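Local structure of disulfide oxidoreductase (Xylella fastidiosa, 2REM) at residues A[8-13]-A[176-181]; A[103-106]-A[112-115]; A[116-121]-A[126-131]. The protein probably acts as a periplasmic thiol-disulfide oxidoreductase of the DsbA type, passing disulfide bonds to folding proteins. All blocks are in the same frame, centred on the assembly; numbering follows the deposited sequence.

Contact 1: A[8-13]-A[176-181]; sequences GEDYVE and LRITDY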
loop_
_atom_site.group_PDB
_atom_site.type_symbol
_atom_site.label_atom_id
_atom_site.label_comp_id
_atom_site.label_asym_id
_atom_site.label_seq_id
_atom_site.Cartn_x
_atom_site.Cartn_y
_atom_site.Cartn_z
ATOM N N GLY A 8 -21.086 2.466 5.685
ATOM C CA GLY A 8 -21.385 1.274 6.428
ATOM C C GLY A 8 -21.620 0.028 5.589
ATOM O O GLY A 8 -21.665 -1.055 6.146
ATOM N N GLU A 9 -21.800 0.159 4.273
ATOM C CA GLU A 9 -21.916 -1.022 3.395
ATOM C C GLU A 9 -20.715 -1.094 2.490
ATOM O O GLU A 9 -20.043 -2.112 2.411
ATOM C CB GLU A 9 -23.170 -0.989 2.494
ATOM C CG GLU A 9 -24.481 -0.746 3.156
ATOM C CD GLU A 9 -25.628 -0.804 2.147
ATOM O OE1 GLU A 9 -25.330 -0.906 0.921
ATOM O OE2 GLU A 9 -26.809 -0.751 2.570
ATOM N N ASP A 10 -20.435 0.016 1.815
ATOM C CA ASP A 10 -19.412 0.059 0.786
ATOM C C ASP A 10 -18.140 0.757 1.234
ATOM O O ASP A 10 -17.087 0.574 0.643
ATOM C CB ASP A 10 -19.992 0.720 -0.456
ATOM C CG ASP A 10 -21.237 0.015 -0.933
ATOM O OD1 ASP A 10 -21.123 -1.153 -1.339
ATOM O OD2 ASP A 10 -22.333 0.601 -0.860
ATOM N N TYR A 11 -18.253 1.586 2.264
ATOM C CA TYR A 11 -17.086 2.242 2.816
ATOM C C TYR A 11 -17.469 2.659 4.229
ATOM O O TYR A 11 -18.646 2.714 4.558
ATOM C CB TYR A 11 -16.646 3.470 1.970
ATOM C CG TYR A 11 -17.677 4.592 1.971
ATOM C CD1 TYR A 11 -17.642 5.607 2.952
ATOM C CD2 TYR A 11 -18.703 4.632 1.018
ATOM C CE1 TYR A 11 -18.603 6.627 2.962
ATOM C CE2 TYR A 11 -19.658 5.650 1.028
ATOM C CZ TYR A 11 -19.599 6.636 2.006
ATOM O OH TYR A 11 -20.543 7.641 2.037
ATOM N N VAL A 12 -16.467 2.959 5.056
ATOM C CA VAL A 12 -16.736 3.535 6.359
ATOM C C VAL A 12 -15.903 4.805 6.488
ATOM O O VAL A 12 -14.926 5.009 5.768
ATOM C CB VAL A 12 -16.444 2.540 7.517
ATOM C CG1 VAL A 12 -17.464 1.370 7.539
ATOM C CG2 VAL A 12 -15.017 2.002 7.403
ATOM N N GLU A 13 -16.304 5.657 7.408
ATOM C CA GLU A 13 -15.611 6.890 7.624
ATOM C C GLU A 13 -14.704 6.708 8.814
ATOM O O GLU A 13 -15.126 6.230 9.869
ATOM C CB GLU A 13 -16.581 8.060 7.870
ATOM C CG GLU A 13 -15.798 9.401 7.796
ATOM C CD GLU A 13 -16.659 10.647 7.884
ATOM O OE1 GLU A 13 -16.061 11.736 8.100
ATOM O OE2 GLU A 13 -17.898 10.535 7.731
ATOM N N LEU A 176 -12.761 -0.833 -6.583
ATOM C CA LEU A 176 -12.324 0.258 -7.458
ATOM C C LEU A 176 -13.481 1.183 -7.833
ATOM O O LEU A 176 -13.293 2.399 -7.913
ATOM C CB LEU A 176 -11.604 -0.285 -8.690
ATOM C CG LEU A 176 -10.198 -0.858 -8.375
ATOM C CD1 LEU A 176 -9.461 -1.257 -9.654
ATOM C CD2 LEU A 176 -9.339 0.094 -7.535
ATOM N N ARG A 177 -14.669 0.609 -8.012
ATOM C CA ARG A 177 -15.872 1.383 -8.304
ATOM C C ARG A 177 -16.215 2.276 -7.118
ATOM O O ARG A 177 -16.588 3.426 -7.291
ATOM C CB ARG A 177 -17.059 0.478 -8.607
ATOM C CG ARG A 177 -17.016 -0.198 -9.986
ATOM C CD ARG A 177 -18.316 -0.976 -10.219
ATOM N NE ARG A 177 -18.052 -2.365 -10.599
ATOM C CZ ARG A 177 -18.328 -3.422 -9.833
ATOM N NH1 ARG A 177 -18.907 -3.259 -8.647
ATOM N NH2 ARG A 177 -18.053 -4.650 -10.257
ATOM N N ILE A 178 -16.079 1.747 -5.908
ATOM C CA ILE A 178 -16.412 2.528 -4.712
ATOM C C ILE A 178 -15.363 3.624 -4.565
ATOM O O ILE A 178 -15.679 4.760 -4.190
ATOM C CB ILE A 178 -16.450 1.637 -3.438
ATOM C CG1 ILE A 178 -17.580 0.604 -3.511
ATOM C CG2 ILE A 178 -16.518 2.483 -2.133
ATOM C CD1 ILE A 178 -17.297 -0.593 -2.591
ATOM N N THR A 179 -14.115 3.276 -4.856
ATOM C CA THR A 179 -13.024 4.240 -4.801
ATOM C C THR A 179 -13.302 5.378 -5.785
ATOM O O THR A 179 -13.165 6.552 -5.427
ATOM C CB THR A 179 -11.675 3.588 -5.128
ATOM O OG1 THR A 179 -11.448 2.519 -4.218
ATOM C CG2 THR A 179 -10.537 4.598 -5.010
ATOM N N ASP A 180 -13.696 5.027 -7.009
ATOM C CA ASP A 180 -14.064 6.019 -8.033
ATOM C C ASP A 180 -15.128 6.967 -7.518
ATOM O O ASP A 180 -15.007 8.186 -7.654
ATOM C CB ASP A 180 -14.582 5.344 -9.303
ATOM C CG ASP A 180 -13.491 4.705 -10.103
ATOM O OD1 ASP A 180 -12.312 5.033 -9.884
ATOM O OD2 ASP A 180 -13.825 3.875 -10.961
ATOM N N TYR A 181 -16.186 6.400 -6.944
ATOM C CA TYR A 181 -17.262 7.211 -6.366
ATOM C C TYR A 181 -16.724 8.192 -5.312
ATOM O O TYR A 181 -17.077 9.379 -5.330
ATOM C CB TYR A 181 -18.372 6.316 -5.760
ATOM C CG TYR A 181 -19.256 7.053 -4.782
ATOM C CD1 TYR A 181 -18.978 7.042 -3.422
ATOM C CD2 TYR A 181 -20.344 7.807 -5.232
ATOM C CE1 TYR A 181 -19.780 7.734 -2.519
ATOM C CE2 TYR A 181 -21.139 8.509 -4.350
ATOM C CZ TYR A 181 -20.844 8.464 -2.986
ATOM O OH TYR A 181 -21.627 9.149 -2.091
HETATM O O HOH W 1 -22.254 7.531 -0.002
#

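Contact 2: A[103-106]-A[112-115]; sequences SVPI and DELA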
loop_
_atom_site.group_PDB
_atom_site.type_symbol
_atom_site.label_atom_id
_atom_site.label_comp_id
_atom_site.label_asym_id
_atom_site.label_seq_id
_atom_site.Cartn_x
_atom_site.Cartn_y
_atom_site.Cartn_z
ATOM N N SER A 103 10.272 -18.123 -4.177
ATOM C CA SER A 103 11.694 -17.808 -4.113
ATOM C C SER A 103 12.024 -16.858 -2.967
ATOM O O SER A 103 13.186 -16.636 -2.634
ATOM C CB SER A 103 12.171 -17.217 -5.449
ATOM O OG SER A 103 11.416 -16.059 -5.728
ATOM N N VAL A 104 10.997 -16.271 -2.365
ATOM C CA VAL A 104 11.199 -15.482 -1.161
ATOM C C VAL A 104 10.190 -16.076 -0.165
ATOM O O VAL A 104 8.998 -16.137 -0.461
ATOM C CB VAL A 104 10.945 -13.954 -1.406
ATOM C CG1 VAL A 104 10.924 -13.156 -0.082
ATOM C CG2 VAL A 104 12.012 -13.355 -2.340
ATOM N N PRO A 105 10.670 -16.521 1.008
ATOM C CA PRO A 105 9.779 -17.141 1.995
ATOM C C PRO A 105 8.958 -16.102 2.772
ATOM O O PRO A 105 9.377 -14.958 2.927
ATOM C CB PRO A 105 10.748 -17.865 2.927
ATOM C CG PRO A 105 12.003 -17.001 2.896
ATOM C CD PRO A 105 12.069 -16.459 1.471
ATOM N N ILE A 106 7.780 -16.482 3.232
ATOM C CA ILE A 106 7.017 -15.600 4.114
ATOM C C ILE A 106 7.574 -15.754 5.540
ATOM O O ILE A 106 7.972 -14.772 6.181
ATOM C CB ILE A 106 5.504 -15.869 4.023
ATOM C CG1 ILE A 106 4.959 -15.324 2.696
ATOM C CG2 ILE A 106 4.752 -15.203 5.188
ATOM C CD1 ILE A 106 3.570 -15.815 2.334
ATOM N N ASP A 112 18.799 -10.999 4.693
ATOM C CA ASP A 112 19.632 -11.633 3.664
ATOM C C ASP A 112 18.894 -12.283 2.491
ATOM O O ASP A 112 19.379 -12.192 1.369
ATOM C CB ASP A 112 20.860 -12.406 4.187
ATOM C CG ASP A 112 20.514 -13.540 5.100
ATOM O OD1 ASP A 112 21.031 -13.531 6.252
ATOM O OD2 ASP A 112 19.765 -14.444 4.663
ATOM N N GLU A 113 17.730 -12.883 2.722
ATOM C CA GLU A 113 16.883 -13.308 1.612
ATOM C C GLU A 113 16.470 -12.042 0.860
ATOM O O GLU A 113 16.392 -12.044 -0.350
ATOM C CB GLU A 113 15.606 -13.993 2.087
ATOM C CG GLU A 113 15.748 -15.446 2.521
ATOM C CD GLU A 113 15.888 -15.595 4.023
ATOM O OE1 GLU A 113 15.839 -14.575 4.754
ATOM O OE2 GLU A 113 16.057 -16.745 4.467
ATOM N N LEU A 114 16.184 -10.975 1.596
ATOM C CA LEU A 114 15.656 -9.785 0.951
ATOM C C LEU A 114 16.750 -9.111 0.154
ATOM O O LEU A 114 16.516 -8.649 -0.962
ATOM C CB LEU A 114 15.016 -8.833 1.958
ATOM C CG LEU A 114 13.707 -9.349 2.603
ATOM C CD1 LEU A 114 13.284 -8.406 3.717
ATOM C CD2 LEU A 114 12.601 -9.506 1.529
ATOM N N ALA A 115 17.945 -9.049 0.720
ATOM C CA ALA A 115 19.052 -8.411 0.006
ATOM C C ALA A 115 19.330 -9.152 -1.292
ATOM O O ALA A 115 19.628 -8.521 -2.311
ATOM C CB ALA A 115 20.301 -8.308 0.874
#

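Contact 3: A[116-121]-A[126-131]; sequences VFYAGY and DRFVAT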
loop_
_atom_site.group_PDB
_atom_site.type_symbol
_atom_site.label_atom_id
_atom_site.label_comp_id
_atom_site.label_asym_id
_atom_site.label_seq_id
_atom_site.Cartn_x
_atom_site.Cartn_y
_atom_site.Cartn_z
ATOM N N VAL A 116 19.220 -10.487 -1.275
ATOM C CA VAL A 116 19.475 -11.271 -2.484
ATOM C C VAL A 116 18.433 -10.887 -3.518
ATOM O O VAL A 116 18.774 -10.647 -4.656
ATOM C CB VAL A 116 19.492 -12.807 -2.218
ATOM C CG1 VAL A 116 19.489 -13.595 -3.514
ATOM C CG2 VAL A 116 20.715 -13.172 -1.389
ATOM N N PHE A 117 17.178 -10.777 -3.096
ATOM C CA PHE A 117 16.104 -10.392 -3.990
ATOM C C PHE A 117 16.399 -9.038 -4.655
ATOM O O PHE A 117 16.376 -8.914 -5.896
ATOM C CB PHE A 117 14.757 -10.358 -3.253
ATOM C CG PHE A 117 13.635 -9.883 -4.107
ATOM C CD1 PHE A 117 12.985 -10.772 -4.965
ATOM C CD2 PHE A 117 13.287 -8.540 -4.136
ATOM C CE1 PHE A 117 11.965 -10.347 -5.790
ATOM C CE2 PHE A 117 12.249 -8.093 -4.984
ATOM C CZ PHE A 117 11.585 -9.010 -5.794
ATOM N N TYR A 118 16.682 -8.030 -3.825
ATOM C CA TYR A 118 16.895 -6.690 -4.331
ATOM C C TYR A 118 18.220 -6.547 -5.079
ATOM O O TYR A 118 18.361 -5.657 -5.929
ATOM C CB TYR A 118 16.720 -5.664 -3.196
ATOM C CG TYR A 118 15.262 -5.601 -2.810
ATOM C CD1 TYR A 118 14.326 -5.025 -3.678
ATOM C CD2 TYR A 118 14.811 -6.130 -1.604
ATOM C CE1 TYR A 118 12.968 -4.970 -3.356
ATOM C CE2 TYR A 118 13.435 -6.081 -1.246
ATOM C CZ TYR A 118 12.534 -5.503 -2.138
ATOM O OH TYR A 118 11.210 -5.424 -1.802
ATOM N N ALA A 119 19.170 -7.444 -4.798
ATOM C CA ALA A 119 20.403 -7.510 -5.583
ATOM C C ALA A 119 20.076 -7.656 -7.075
ATOM O O ALA A 119 20.829 -7.205 -7.933
ATOM C CB ALA A 119 21.293 -8.650 -5.125
ATOM N N GLY A 120 18.936 -8.274 -7.379
ATOM C CA GLY A 120 18.510 -8.458 -8.747
ATOM C C GLY A 120 18.121 -7.138 -9.387
ATOM O O GLY A 120 18.101 -7.030 -10.609
ATOM N N TYR A 121 17.806 -6.148 -8.552
ATOM C CA TYR A 121 17.429 -4.805 -9.027
ATOM C C TYR A 121 18.569 -3.781 -8.874
ATOM O O TYR A 121 18.331 -2.567 -8.882
ATOM C CB TYR A 121 16.130 -4.341 -8.352
ATOM C CG TYR A 121 15.029 -5.270 -8.728
ATOM C CD1 TYR A 121 14.338 -5.104 -9.937
ATOM C CD2 TYR A 121 14.754 -6.407 -7.951
ATOM C CE1 TYR A 121 13.353 -6.010 -10.328
ATOM C CE2 TYR A 121 13.778 -7.306 -8.335
ATOM C CZ TYR A 121 13.089 -7.103 -9.516
ATOM O OH TYR A 121 12.154 -8.007 -9.905
ATOM N N ASP A 126 24.822 -4.648 0.953
ATOM C CA ASP A 126 25.161 -3.879 2.163
ATOM C C ASP A 126 24.293 -2.622 2.254
ATOM O O ASP A 126 23.900 -2.204 3.344
ATOM C CB ASP A 126 26.637 -3.475 2.175
ATOM C CG ASP A 126 27.568 -4.630 2.525
ATOM O OD1 ASP A 126 27.103 -5.793 2.671
ATOM O OD2 ASP A 126 28.786 -4.355 2.674
ATOM N N ARG A 127 24.018 -2.012 1.108
ATOM C CA ARG A 127 23.086 -0.888 1.064
ATOM C C ARG A 127 21.654 -1.326 1.386
ATOM O O ARG A 127 20.934 -0.617 2.113
ATOM C CB ARG A 127 23.126 -0.125 -0.264
ATOM C CG ARG A 127 22.434 1.247 -0.132
ATOM C CD ARG A 127 22.568 2.159 -1.358
ATOM N NE ARG A 127 23.060 3.515 -1.018
ATOM C CZ ARG A 127 22.363 4.470 -0.382
ATOM N NH1 ARG A 127 21.119 4.257 0.041
ATOM N NH2 ARG A 127 22.923 5.661 -0.150
ATOM N N PHE A 128 21.222 -2.458 0.842
ATOM C CA PHE A 128 19.911 -2.947 1.215
ATOM C C PHE A 128 19.812 -3.125 2.731
ATOM O O PHE A 128 18.860 -2.652 3.335
ATOM C CB PHE A 128 19.484 -4.255 0.557
ATOM C CG PHE A 128 18.065 -4.613 0.917
ATOM C CD1 PHE A 128 17.008 -3.972 0.276
ATOM C CD2 PHE A 128 17.795 -5.465 1.987
ATOM C CE1 PHE A 128 15.697 -4.236 0.650
ATOM C CE2 PHE A 128 16.468 -5.743 2.376
ATOM C CZ PHE A 128 15.432 -5.130 1.705
ATOM N N VAL A 129 20.790 -3.801 3.319
ATOM C CA VAL A 129 20.780 -4.060 4.774
ATOM C C VAL A 129 20.800 -2.771 5.585
ATOM O O VAL A 129 20.008 -2.611 6.526
ATOM C CB VAL A 129 21.904 -5.035 5.213
ATOM C CG1 VAL A 129 21.996 -5.102 6.746
ATOM C CG2 VAL A 129 21.625 -6.404 4.633
ATOM N N ALA A 130 21.669 -1.839 5.191
ATOM C CA ALA A 130 21.738 -0.543 5.842
ATOM C C ALA A 130 20.414 0.183 5.727
ATOM O O ALA A 130 20.028 0.887 6.629
ATOM C CB ALA A 130 22.864 0.308 5.269
ATOM N N THR A 131 19.722 0.014 4.605
ATOM C CA THR A 131 18.504 0.755 4.394
ATOM C C THR A 131 17.398 0.113 5.214
ATOM O O THR A 131 16.665 0.801 5.919
ATOM C CB THR A 131 18.129 0.810 2.899
ATOM O OG1 THR A 131 19.210 1.403 2.172
ATOM C CG2 THR A 131 16.880 1.689 2.703
#

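Contact 1: A[8-13]-A[176-181]
The phenol rings of Tyr-11 and Tyr-181 approach obliquely, touching where CE2 of Tyr-11 lies 4.1 Å from CE1 of Tyr-181. At the edge of the Tyr-11 ring, in its plane, sits a water that lies 2.7 Å from Tyr-11 OH and equally 2.7 Å from Tyr-181 OH. This shared water joins the two hydroxyls, whereas no direct hydrogen bond spans the segments; Tyr-11 OH is also bonded to Arg-185, one turn beyond Tyr-181 on helix 172-190. Tyr-11 holds CG between its own N and carbonyl carbon (chi1 65°), which sends the ring out alongside the Tyr-181 side chain, so that both hydroxyls end near the same water.

Ile-178 fills the rest of the interface. Its two methyls, CG2 and CD1, come up side by side to the carbonyl oxygen of Asp-10, each 3.4 Å from Asp-10 O. CD1 also meets Asp-10 CB, at 3.7 Å. The side chains of Asp-10 and Ile-178 cross at about a right angle. The same CG2 lies 4.2 Å from Tyr-11 CB, which links the aromatic and aliphatic patches. The carboxylate of Asp-10 is turned to the N-terminal arm instead, OD2 accepting from Val-6 N and His-3 NE2.

In the thioredoxin fold of this protein the contact packs the start of the edge strand 11-13 against the C-terminal helix 172-190. Strand 165-167 runs antiparallel beside 11-13 and meets Ile-178 through Val-167, Pro-5 touches both tyrosines, and Leu-176 and Thr-179 of the helix pack on helix 38-52.

Contact 2: A[103-106]-A[112-115]
Val-104 and Pro-105 run extended (psi 124° and 152°) past the first turn of helix 111-119, with Val-104 CA 6.7 Å from Glu-113 CA, and meet Leu-114 and Glu-113. This is a helix-loop-helix connection in the helical part that DsbA proteins carry inserted in the thioredoxin fold: the chain leaves helix 87-101, passes through 103-106 and enters helix 111-119.

Two separate touches hold the loop to the helix, and neither is a hydrogen bond. On the buried side, CG1 of Val-104 faces CD2 of Leu-114 at 4.3 Å, a loose methyl-to-methyl contact. The Leu-114 CB does not itself point at the loop; the end of the side chain comes nearer, and the residue also packs on Met-94, Ala-77 and Val-109. Val-104, buried, also touches Ala-97, Phe-74 and Val-109, making this the inner half of the contact.

Nearer the surface, the pyrrolidine ring of Pro-105 and the aliphatic part of Glu-113 cross obliquely. The glutamate chain is bent by its rotation about CB-CG (chi2 97°), which swings the carboxylate back toward the start of the helix, where OE1 accepts from the backbone N of Gly-110, the residue preceding it. The first torsion sets CG beside the backbone N and against the proline: Glu-113 CG sits 4.0 Å from Pro-105 CD and 4.1 Å from Pro-105 CG.

Contact 3: A[116-121]-A[126-131]
Tyr-118 leans its side chain along Phe-128, and each carbon on one margin of the phenol meets the phenylalanine in turn. CB lies 3.9 Å from Phe-128 CD1; CG follows at 3.7 Å from Phe-128 CE1. At CD2 the modelled approach to the same CE1 is too short to be trusted, and beyond it CE2 is 3.7 Å from Phe-128 CZ. The hydroxyl at the tip extends past this ring. The two planes are near parallel, 15° apart, yet slid so far that the rings barely overlap; the centroids are modelled 4.8 Å apart, but given the doubtful short approach the exact separation is uncertain. On the other side of the tyrosine plane, its own neighbour Phe-117 places CD2 over the ring centre, 3.5 Å above it, so the phenol lies between two aromatic groups.

Phe-128 reaches across with CG anti to its backbone N (chi1 -175°), a torsion that presents CD1, CE1 and CZ to Tyr-118. Within its own helix, Thr-131 OG1 donates to Arg-127 O at 2.7 Å.

The contact packs helix 111-119 against the short helix 125-132 in the helical part of DsbA. Tyr-118 also touches Ser-90 and Met-94 of helix 87-101 and Ala-81 of helix 71-83, and Phe-128 packs on Ala-80 of the latter helix.

Contacts 2 and 3 are successive pieces of one helical layer, their centres 11 Å apart and both built on helix 111-119. They touch directly: Leu-114 CB lies 3.4 Å from Phe-128 CE2, and Val-104 CG2 is 3.8 Å from Phe-117 CD1. Contact 1 lies on the opposite side of the chain's centre, 35 Å from contact 2 and 37 Å from contact 3 between centres, and closes the long loop in which both are nested. The predicted redox pair, Cys-37 just before helix 38-52 and Cys-40 in its first turn, is not disulfide-bonded here. Ile-106 of contact 2 touches Thr-36, the residue just before that pair.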